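Local coordinates for DUF3501 family protein (Burkholderia pseudomallei K96243, PDB 3FJV) that is of unknown function but folds around a curved antiparallel beta sheet flanked by helices and occurs here as a two-subunit assembly, at residues Leu41-Glu46 with Leu87-Gln92; Asp113-Arg118 with Ile167-Pro172; Val125-Asp130 with His145-Glu150. All coordinates share one frame; numbering follows the deposited sequence. Where two conformers were deposited one is given.

Contact 1: Leu41-Glu46 with Leu87-Gln92; sequences LRLLFE and LKATLQ
Lys88 O is gripped twice by the facing strand: Glu46 N donates to it at 2.8 Å in a bond bent little from straight (169°), and Phe45 CA turns its hydrogen to the same oxygen. This is the last bond of an antiparallel ladder deep in the beta sheet, whose order places strand 86-93 between strands 41-45 and 144-150. Arg42 with Gln92 and Leu44 with Thr90 are hydrogen-bonded pairs, each joined by two N-H...O bonds, while Leu43 with Leu91 and Phe45 with Ala89 alternate as non-hydrogen-bonded pairs. Backbone alternation sorts the side chains. Leu43, Phe45, Ala89 and Leu91 share one face, where Leu43 CD2 settles between Ala89 CB (3.7 Å) and Leu91 CB (3.8 Å). Ala89 CB also lies over the Phe45 ring as a CH-pi contact, 4.1 Å from the ring centroid, and Leu87 CB meets that ring at its edge. Leu189 of helix 183-190 packs against both Phe45 and Leu87. The other face carries Thr90 and Gln92, which pack on Thr99 of the second subunit. Beyond the paired residues, the Glu46 chain bends at chi2 (-84°) and carries its carboxylate back across the strand, so that Thr90 OG1 donates to the anti lone pair of Glu46 OE2 at 2.6 Å. Thr50 OG1 bonds to the other oxygen, OE1, and the buried carboxylate is thus held at both ends. Water 1 adds a bridge between Lys88 N and Glu46 O. At the far end of the ladder, Arg42 folds back on its own strand: its NH1 reaches Leu41 O at 2.8 Å, approaching from well above the carbonyl plane.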
loop_
_atom_site.group_PDB
_atom_site.type_symbol
_atom_site.label_atom_id
_atom_site.label_comp_id
_atom_site.label_asym_id
_atom_site.label_seq_id
_atom_site.Cartn_x
_atom_site.Cartn_y
_atom_site.Cartn_z
ATOM N N LEU A 41 -8.786 12.746 -0.035
ATOM C CA LEU A 41 -9.526 11.478 -0.058
ATOM C C LEU A 41 -10.435 11.386 -1.287
ATOM O O LEU A 41 -11.189 12.330 -1.601
ATOM C CB LEU A 41 -10.388 11.294 1.180
ATOM C CG LEU A 41 -9.699 10.497 2.304
ATOM C CD1 LEU A 41 -8.358 11.105 2.643
ATOM C CD2 LEU A 41 -10.632 10.505 3.499
ATOM N N ARG A 42 -10.419 10.219 -1.924
ATOM C CA ARG A 42 -11.275 9.941 -3.091
ATOM C C ARG A 42 -11.997 8.604 -2.883
ATOM O O ARG A 42 -11.359 7.647 -2.483
ATOM C CB ARG A 42 -10.390 9.854 -4.340
ATOM C CG ARG A 42 -9.594 11.105 -4.669
ATOM C CD ARG A 42 -10.500 12.285 -5.002
ATOM N NE ARG A 42 -9.768 13.538 -5.236
ATOM C CZ ARG A 42 -9.564 14.513 -4.339
ATOM N NH1 ARG A 42 -10.024 14.438 -3.087
ATOM N NH2 ARG A 42 -8.889 15.594 -4.706
ATOM N N LEU A 43 -13.309 8.544 -3.099
ATOM C CA LEU A 43 -14.057 7.288 -3.005
ATOM C C LEU A 43 -14.606 6.952 -4.391
ATOM O O LEU A 43 -15.142 7.809 -5.072
ATOM C CB LEU A 43 -15.305 7.397 -2.090
ATOM C CG LEU A 43 -15.288 7.232 -0.578
ATOM C CD1 LEU A 43 -16.704 7.347 -0.089
ATOM C CD2 LEU A 43 -14.702 5.900 -0.173
ATOM N N LEU A 44 -14.471 5.691 -4.789
ATOM C CA LEU A 44 -15.125 5.171 -5.972
ATOM C C LEU A 44 -16.095 4.131 -5.522
ATOM O O LEU A 44 -15.690 3.084 -4.984
ATOM C CB LEU A 44 -14.149 4.590 -6.985
ATOM C CG LEU A 44 -14.803 4.118 -8.318
ATOM C CD1 LEU A 44 -15.214 5.313 -9.162
ATOM C CD2 LEU A 44 -13.790 3.211 -9.047
ATOM N N PHE A 45 -17.387 4.405 -5.739
ATOM C CA PHE A 45 -18.415 3.410 -5.474
ATOM C C PHE A 45 -18.393 2.355 -6.565
ATOM O O PHE A 45 -18.494 2.671 -7.758
ATOM C CB PHE A 45 -19.775 4.067 -5.317
ATOM C CG PHE A 45 -19.897 4.793 -4.043
ATOM C CD1 PHE A 45 -20.304 4.106 -2.900
ATOM C CD2 PHE A 45 -19.502 6.136 -3.937
ATOM C CE1 PHE A 45 -20.417 4.756 -1.666
ATOM C CE2 PHE A 45 -19.584 6.815 -2.731
ATOM C CZ PHE A 45 -20.022 6.108 -1.548
ATOM N N GLU A 46 -18.207 1.112 -6.157
ATOM C CA GLU A 46 -17.930 0.015 -7.083
ATOM C C GLU A 46 -19.189 -0.688 -7.584
ATOM O O GLU A 46 -20.158 -0.906 -6.825
ATOM C CB GLU A 46 -16.955 -0.986 -6.461
ATOM C CG GLU A 46 -15.661 -0.374 -5.976
ATOM C CD GLU A 46 -14.564 -0.180 -7.060
ATOM O OE1 GLU A 46 -14.811 -0.532 -8.243
ATOM O OE2 GLU A 46 -13.424 0.227 -6.684
ATOM N N LEU A 87 -23.519 -0.533 -0.008
ATOM C CA LEU A 87 -22.712 0.106 -1.033
ATOM C C LEU A 87 -21.244 -0.246 -0.702
ATOM O O LEU A 87 -20.839 -0.324 0.499
ATOM C CB LEU A 87 -22.942 1.594 -0.963
ATOM C CG LEU A 87 -24.378 2.087 -1.177
ATOM C CD1 LEU A 87 -24.496 3.628 -1.001
ATOM C CD2 LEU A 87 -24.857 1.671 -2.552
ATOM N N LYS A 88 -20.468 -0.487 -1.746
ATOM C CA LYS A 88 -19.045 -0.810 -1.637
ATOM C C LYS A 88 -18.237 0.285 -2.341
ATOM O O LYS A 88 -18.633 0.734 -3.403
ATOM C CB LYS A 88 -18.729 -2.195 -2.257
ATOM C CG LYS A 88 -19.538 -3.400 -1.742
ATOM C CD LYS A 88 -19.283 -3.720 -0.337
ATOM C CE LYS A 88 -19.966 -5.051 0.089
ATOM N NZ LYS A 88 -19.385 -6.247 -0.559
ATOM N N ALA A 89 -17.105 0.692 -1.748
ATOM C CA ALA A 89 -16.248 1.757 -2.282
ATOM C C ALA A 89 -14.750 1.489 -2.016
ATOM O O ALA A 89 -14.364 0.824 -1.049
ATOM C CB ALA A 89 -16.673 3.169 -1.764
ATOM N N THR A 90 -13.930 1.875 -2.972
ATOM C CA THR A 90 -12.498 1.935 -2.813
ATOM C C THR A 90 -12.177 3.374 -2.400
ATOM O O THR A 90 -12.555 4.340 -3.085
ATOM C CB THR A 90 -11.759 1.561 -4.138
ATOM O OG1 THR A 90 -12.081 0.202 -4.486
ATOM C CG2 THR A 90 -10.245 1.702 -3.940
ATOM N N LEU A 91 -11.508 3.494 -1.260
ATOM C CA LEU A 91 -11.029 4.768 -0.743
ATOM C C LEU A 91 -9.542 4.878 -1.075
ATOM O O LEU A 91 -8.756 3.967 -0.779
ATOM C CB LEU A 91 -11.207 4.867 0.774
ATOM C CG LEU A 91 -10.672 6.114 1.527
ATOM C CD1 LEU A 91 -11.431 7.397 1.275
ATOM C CD2 LEU A 91 -10.691 5.882 3.058
ATOM N N GLN A 92 -9.164 6.016 -1.642
ATOM C CA GLN A 92 -7.756 6.288 -1.930
ATOM C C GLN A 92 -7.367 7.574 -1.249
ATOM O O GLN A 92 -8.113 8.537 -1.265
ATOM C CB GLN A 92 -7.483 6.364 -3.428
ATOM C CG GLN A 92 -7.652 4.993 -4.111
ATOM C CD GLN A 92 -6.954 4.909 -5.454
ATOM O OE1 GLN A 92 -5.710 5.027 -5.526
ATOM N NE2 GLN A 92 -7.726 4.669 -6.518
HETATM O O HOH W 1 -21.506 -0.062 -4.363
#

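Contact 2: Asp113-Arg118 with Ile167-Pro172; sequences DRVFLR and IGCDHP
An antiparallel strand pair, 115-118 against 167-169, runs here into a side-on salt bridge where the strands give way to loops. Phe116 and Gly168 form the hydrogen-bonded pair, with Gly168 N meeting Phe116 O at 2.9 Å, nearly along the C=O axis. Phe116 CG stands between its backbone N and carbonyl carbon (chi1 65°), a crowded position that swings the ring across the neighbouring strand. Gly168 CA lies under one ring face, 3.9 Å from the ring centroid, and its lack of a side chain is what lets the ring come down so closely. Further on, Arg114, bent at chi2 and chi3, presents NE to Asp170 OD1 (2.7 Å) and NH2 to Asp170 OD2 (3.0 Å). Both oxygens use syn lone pairs, and the guanidinium and carboxylate are nearly coplanar, 15° apart. Tyr126 OH also bonds to Asp170 OD2, while the backbone closes the same corner through Asp170 N and Arg114 O. On the opposite face of the sheet from Phe116, Val115 and Ile167 reach strand 34-37, and Val115 and Leu117 meet Phe149 of strand 144-150; strands 125-129 and 176-180 flank the pair.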
loop_
_atom_site.group_PDB
_atom_site.type_symbol
_atom_site.label_atom_id
_atom_site.label_comp_id
_atom_site.label_asym_id
_atom_site.label_seq_id
_atom_site.Cartn_x
_atom_site.Cartn_y
_atom_site.Cartn_z
ATOM N N ASP A 113 -12.164 4.039 8.963
ATOM C CA ASP A 113 -13.265 3.731 9.881
ATOM C C ASP A 113 -14.133 4.962 10.193
ATOM O O ASP A 113 -15.151 4.810 10.837
ATOM C CB ASP A 113 -12.715 3.300 11.266
ATOM C CG ASP A 113 -11.757 2.162 11.195
ATOM O OD1 ASP A 113 -11.964 1.271 10.363
ATOM O OD2 ASP A 113 -10.827 2.119 12.042
ATOM N N ARG A 114 -13.712 6.162 9.770
ATOM C CA ARG A 114 -14.337 7.431 10.204
ATOM C C ARG A 114 -15.066 8.156 9.077
ATOM O O ARG A 114 -15.611 9.217 9.288
ATOM C CB ARG A 114 -13.291 8.354 10.809
ATOM C CG ARG A 114 -12.450 7.773 11.911
ATOM C CD ARG A 114 -13.242 7.028 12.950
ATOM N NE ARG A 114 -14.368 7.793 13.495
ATOM C CZ ARG A 114 -15.195 7.325 14.427
ATOM N NH1 ARG A 114 -14.998 6.133 14.939
ATOM N NH2 ARG A 114 -16.205 8.069 14.878
ATOM N N VAL A 115 -15.132 7.522 7.908
ATOM C CA VAL A 115 -15.902 8.009 6.767
ATOM C C VAL A 115 -17.314 7.517 6.923
ATOM O O VAL A 115 -17.552 6.355 7.110
ATOM C CB VAL A 115 -15.322 7.507 5.410
ATOM C CG1 VAL A 115 -16.328 7.777 4.245
ATOM C CG2 VAL A 115 -13.940 8.152 5.153
ATOM N N PHE A 116 -18.280 8.418 6.814
ATOM C CA PHE A 116 -19.694 8.071 6.972
ATOM C C PHE A 116 -20.586 8.650 5.907
ATOM O O PHE A 116 -20.308 9.730 5.367
ATOM C CB PHE A 116 -20.214 8.506 8.339
ATOM C CG PHE A 116 -20.224 9.997 8.551
ATOM C CD1 PHE A 116 -19.097 10.637 8.986
ATOM C CD2 PHE A 116 -21.369 10.744 8.318
ATOM C CE1 PHE A 116 -19.074 11.991 9.200
ATOM C CE2 PHE A 116 -21.353 12.128 8.509
ATOM C CZ PHE A 116 -20.191 12.744 8.954
ATOM N N LEU A 117 -21.689 7.949 5.627
ATOM C CA LEU A 117 -22.749 8.415 4.737
ATOM C C LEU A 117 -23.973 8.777 5.563
ATOM O O LEU A 117 -24.217 8.158 6.605
ATOM C CB LEU A 117 -23.216 7.252 3.799
ATOM C CG LEU A 117 -22.477 6.809 2.573
ATOM C CD1 LEU A 117 -23.067 5.535 1.987
ATOM C CD2 LEU A 117 -22.543 7.911 1.551
ATOM N N ARG A 118 -24.806 9.692 5.081
ATOM C CA ARG A 118 -26.115 9.916 5.697
ATOM C C ARG A 118 -27.177 10.105 4.624
ATOM O O ARG A 118 -27.085 11.026 3.812
ATOM C CB ARG A 118 -26.086 11.131 6.626
ATOM C CG ARG A 118 -27.353 11.254 7.464
ATOM C CD ARG A 118 -27.547 12.630 8.074
ATOM N NE ARG A 118 -26.900 12.783 9.371
ATOM C CZ ARG A 118 -27.545 12.771 10.536
ATOM N NH1 ARG A 118 -28.863 12.593 10.572
ATOM N NH2 ARG A 118 -26.869 12.936 11.669
ATOM N N ILE A 167 -21.911 12.770 2.542
ATOM C CA ILE A 167 -20.732 12.042 2.994
ATOM C C ILE A 167 -19.856 12.966 3.844
ATOM O O ILE A 167 -19.695 14.165 3.545
ATOM C CB ILE A 167 -19.939 11.452 1.820
ATOM C CG1 ILE A 167 -18.839 10.510 2.291
ATOM C CG2 ILE A 167 -19.321 12.538 0.961
ATOM C CD1 ILE A 167 -18.198 9.795 1.131
ATOM N N GLY A 168 -19.334 12.429 4.930
ATOM C CA GLY A 168 -18.461 13.180 5.845
ATOM C C GLY A 168 -17.306 12.346 6.380
ATOM O O GLY A 168 -17.177 11.167 6.068
ATOM N N CYS A 169 -16.457 12.978 7.175
ATOM C CA CYS A 169 -15.414 12.279 7.915
ATOM C C CYS A 169 -15.213 12.984 9.268
ATOM O O CYS A 169 -15.076 14.210 9.305
ATOM C CB CYS A 169 -14.102 12.344 7.131
ATOM S SG CYS A 169 -12.752 11.375 7.877
ATOM N N ASP A 170 -15.128 12.213 10.346
ATOM C CA ASP A 170 -14.937 12.782 11.672
ATOM C C ASP A 170 -13.619 12.382 12.320
ATOM O O ASP A 170 -13.463 12.548 13.528
ATOM C CB ASP A 170 -16.131 12.464 12.603
ATOM C CG ASP A 170 -16.256 10.985 12.955
ATOM O OD1 ASP A 170 -15.404 10.152 12.553
ATOM O OD2 ASP A 170 -17.224 10.656 13.663
ATOM N N HIS A 171 -12.685 11.876 11.514
ATOM C CA HIS A 171 -11.323 11.727 11.951
ATOM C C HIS A 171 -10.756 13.090 12.445
ATOM O O HIS A 171 -10.904 14.115 11.776
ATOM C CB HIS A 171 -10.439 11.124 10.849
ATOM C CG HIS A 171 -9.095 10.658 11.328
ATOM N ND1 HIS A 171 -8.064 11.535 11.626
ATOM C CD2 HIS A 171 -8.610 9.409 11.563
ATOM C CE1 HIS A 171 -7.005 10.845 12.022
ATOM N NE2 HIS A 171 -7.306 9.553 11.992
ATOM N N PRO A 172 -10.092 13.093 13.608
ATOM C CA PRO A 172 -9.583 14.348 14.168
ATOM C C PRO A 172 -8.582 15.063 13.329
ATOM O O PRO A 172 -8.531 16.276 13.393
ATOM C CB PRO A 172 -8.937 13.906 15.489
ATOM C CG PRO A 172 -9.744 12.738 15.876
ATOM C CD PRO A 172 -9.888 11.999 14.556
#

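Contact 3: Val125-Asp130 with His145-Glu150; sequences VYAIAD and HFLRFE
A His-carboxylate hydrogen bond closes one end of this antiparallel pairing, in which strand 125-129, interrupted near Ala127, lies along strand 144-150. At the interruption, water 2 takes the place of a direct backbone bond: it donates to Tyr126 O and accepts from Glu150 N. Regular pairing returns at Ile128, whose N meets Arg148 O at 2.9 Å. Ala127 CB sits over one face of the Phe149 ring, 3.9 Å from its centroid, while Val125 O lies at the ring edge. Next to this, the two methyls of Leu147 divide their contacts, CD1 touching Ala127 CB and CD2 reaching Ala129 CB at 3.5 Å. Across the sheet, Ile128 and Arg148 run side by side, and Arg148 bends at chi3 to join Glu150 OE1 through NH1, with Glu131 pairing at NE. Asp130, in a left-handed backbone conformation, spreads its carboxylate over two donors: OD1 takes Phe146 N (2.9 Å), and the syn lone pair of OD2 takes His145 ND1 at 2.6 Å, in the imidazole plane and almost straight (173°). Arg102 of the second subunit forms a salt bridge to OD1 and a cation-pi contact with Phe146. Such a surrounding would favour an ionised Asp130, and that charge could in turn polarise the His145 ring and make its NE2 more basic.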
loop_
_atom_site.group_PDB
_atom_site.type_symbol
_atom_site.label_atom_id
_atom_site.label_comp_id
_atom_site.label_asym_id
_atom_site.label_seq_id
_atom_site.Cartn_x
_atom_site.Cartn_y
_atom_site.Cartn_z
ATOM N N VAL A 125 -24.248 6.341 8.624
ATOM C CA VAL A 125 -23.668 5.003 8.455
ATOM C C VAL A 125 -22.145 5.083 8.225
ATOM O O VAL A 125 -21.659 5.590 7.224
ATOM C CB VAL A 125 -24.353 4.197 7.318
ATOM C CG1 VAL A 125 -23.513 2.872 6.963
ATOM C CG2 VAL A 125 -25.798 3.880 7.711
ATOM N N TYR A 126 -21.395 4.542 9.176
ATOM C CA TYR A 126 -19.915 4.480 9.085
ATOM C C TYR A 126 -19.479 3.285 8.250
ATOM O O TYR A 126 -20.082 2.220 8.307
ATOM C CB TYR A 126 -19.253 4.477 10.460
ATOM C CG TYR A 126 -19.295 5.840 11.112
ATOM C CD1 TYR A 126 -20.493 6.369 11.585
ATOM C CD2 TYR A 126 -18.147 6.642 11.174
ATOM C CE1 TYR A 126 -20.547 7.673 12.125
ATOM C CE2 TYR A 126 -18.171 7.914 11.738
ATOM C CZ TYR A 126 -19.384 8.438 12.190
ATOM O OH TYR A 126 -19.432 9.698 12.731
ATOM N N ALA A 127 -18.447 3.497 7.424
ATOM C CA ALA A 127 -17.862 2.445 6.631
ATOM C C ALA A 127 -17.275 1.384 7.535
ATOM O O ALA A 127 -16.745 1.687 8.598
ATOM C CB ALA A 127 -16.761 3.005 5.700
ATOM N N ILE A 128 -17.442 0.139 7.129
ATOM C CA ILE A 128 -16.707 -0.986 7.716
ATOM C C ILE A 128 -15.629 -1.308 6.709
ATOM O O ILE A 128 -15.947 -1.647 5.554
ATOM C CB ILE A 128 -17.599 -2.234 7.944
ATOM C CG1 ILE A 128 -18.804 -1.886 8.824
ATOM C CG2 ILE A 128 -16.783 -3.357 8.587
ATOM C CD1 ILE A 128 -18.411 -1.362 10.187
ATOM N N ALA A 129 -14.367 -1.177 7.126
ATOM C CA ALA A 129 -13.211 -1.254 6.221
ATOM C C ALA A 129 -12.421 -2.546 6.273
ATOM O O ALA A 129 -12.225 -3.121 7.348
ATOM C CB ALA A 129 -12.259 -0.078 6.515
ATOM N N ASP A 130 -11.972 -2.995 5.110
ATOM C CA ASP A 130 -10.859 -3.963 4.999
ATOM C C ASP A 130 -11.140 -5.297 5.691
ATOM O O ASP A 130 -10.230 -5.937 6.233
ATOM C CB ASP A 130 -9.528 -3.322 5.513
ATOM C CG ASP A 130 -9.220 -1.978 4.846
ATOM O OD1 ASP A 130 -9.428 -1.862 3.596
ATOM O OD2 ASP A 130 -8.768 -1.059 5.579
ATOM N N HIS A 145 -8.109 1.524 0.687
ATOM C CA HIS A 145 -8.944 0.721 1.581
ATOM C C HIS A 145 -10.219 0.311 0.852
ATOM O O HIS A 145 -10.659 0.999 -0.057
ATOM C CB HIS A 145 -9.309 1.563 2.798
ATOM C CG HIS A 145 -8.127 1.933 3.636
ATOM N ND1 HIS A 145 -7.670 1.132 4.663
ATOM C CD2 HIS A 145 -7.304 3.016 3.603
ATOM C CE1 HIS A 145 -6.606 1.700 5.217
ATOM N NE2 HIS A 145 -6.380 2.855 4.609
ATOM N N PHE A 146 -10.768 -0.836 1.220
ATOM C CA PHE A 146 -12.038 -1.327 0.671
ATOM C C PHE A 146 -13.110 -1.112 1.732
ATOM O O PHE A 146 -12.982 -1.607 2.875
ATOM C CB PHE A 146 -11.892 -2.809 0.333
ATOM C CG PHE A 146 -11.006 -3.116 -0.868
ATOM C CD1 PHE A 146 -10.543 -2.132 -1.740
ATOM C CD2 PHE A 146 -10.688 -4.460 -1.162
ATOM C CE1 PHE A 146 -9.759 -2.443 -2.836
ATOM C CE2 PHE A 146 -9.892 -4.773 -2.265
ATOM C CZ PHE A 146 -9.435 -3.729 -3.112
ATOM N N LEU A 147 -14.122 -0.302 1.421
ATOM C CA LEU A 147 -15.144 0.036 2.396
ATOM C C LEU A 147 -16.519 -0.599 2.049
ATOM O O LEU A 147 -16.873 -0.776 0.845
ATOM C CB LEU A 147 -15.300 1.549 2.496
ATOM C CG LEU A 147 -14.076 2.430 2.716
ATOM C CD1 LEU A 147 -14.512 3.930 2.860
ATOM C CD2 LEU A 147 -13.225 1.970 3.842
ATOM N N ARG A 148 -17.303 -0.881 3.097
ATOM C CA ARG A 148 -18.666 -1.378 2.973
ATOM C C ARG A 148 -19.572 -0.446 3.798
ATOM O O ARG A 148 -19.279 -0.178 4.932
ATOM C CB ARG A 148 -18.729 -2.803 3.544
ATOM C CG ARG A 148 -20.088 -3.386 3.805
ATOM C CD ARG A 148 -20.017 -4.899 4.074
ATOM N NE ARG A 148 -19.592 -5.300 5.419
ATOM C CZ ARG A 148 -20.397 -5.354 6.480
ATOM N NH1 ARG A 148 -21.669 -4.960 6.378
ATOM N NH2 ARG A 148 -19.918 -5.742 7.664
ATOM N N PHE A 149 -20.665 0.039 3.220
ATOM C CA PHE A 149 -21.635 0.836 3.959
ATOM C C PHE A 149 -22.954 0.057 3.968
ATOM O O PHE A 149 -23.551 -0.138 2.914
ATOM C CB PHE A 149 -21.862 2.170 3.234
ATOM C CG PHE A 149 -20.666 3.085 3.215
ATOM C CD1 PHE A 149 -20.424 3.980 4.258
ATOM C CD2 PHE A 149 -19.830 3.132 2.084
ATOM C CE1 PHE A 149 -19.326 4.833 4.211
ATOM C CE2 PHE A 149 -18.774 4.002 2.029
ATOM C CZ PHE A 149 -18.518 4.849 3.103
ATOM N N GLU A 150 -23.447 -0.337 5.143
ATOM C CA GLU A 150 -24.639 -1.162 5.206
ATOM C C GLU A 150 -25.876 -0.269 5.447
ATOM O O GLU A 150 -25.906 0.559 6.363
ATOM C CB GLU A 150 -24.476 -2.270 6.258
ATOM C CG GLU A 150 -25.319 -3.533 5.977
ATOM C CD GLU A 150 -24.792 -4.416 4.855
ATOM O OE1 GLU A 150 -23.560 -4.456 4.587
ATOM O OE2 GLU A 150 -25.631 -5.100 4.230
HETATM O O HOH W 2 -21.590 0.053 7.287
#

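From the N terminus, contact 1 comes first, closing a loop of 40 residues that is mostly helical, including helices 48-62 and 67-77. It is complete before 113-118 opens contact 2, whose loop runs on to 167-172 and encloses the shorter one of contact 3. The strands of the three contacts are six successive neighbours in the sheet: 86-93 bonds to 144-150, linking contacts 1 and 3, and 115-119 bonds to 125-129, linking contacts 3 and 2. The sheet curves enough for Leu43 of contact 1 to touch Ile167 of contact 2. Contacts 1 and 3 both also meet the second subunit.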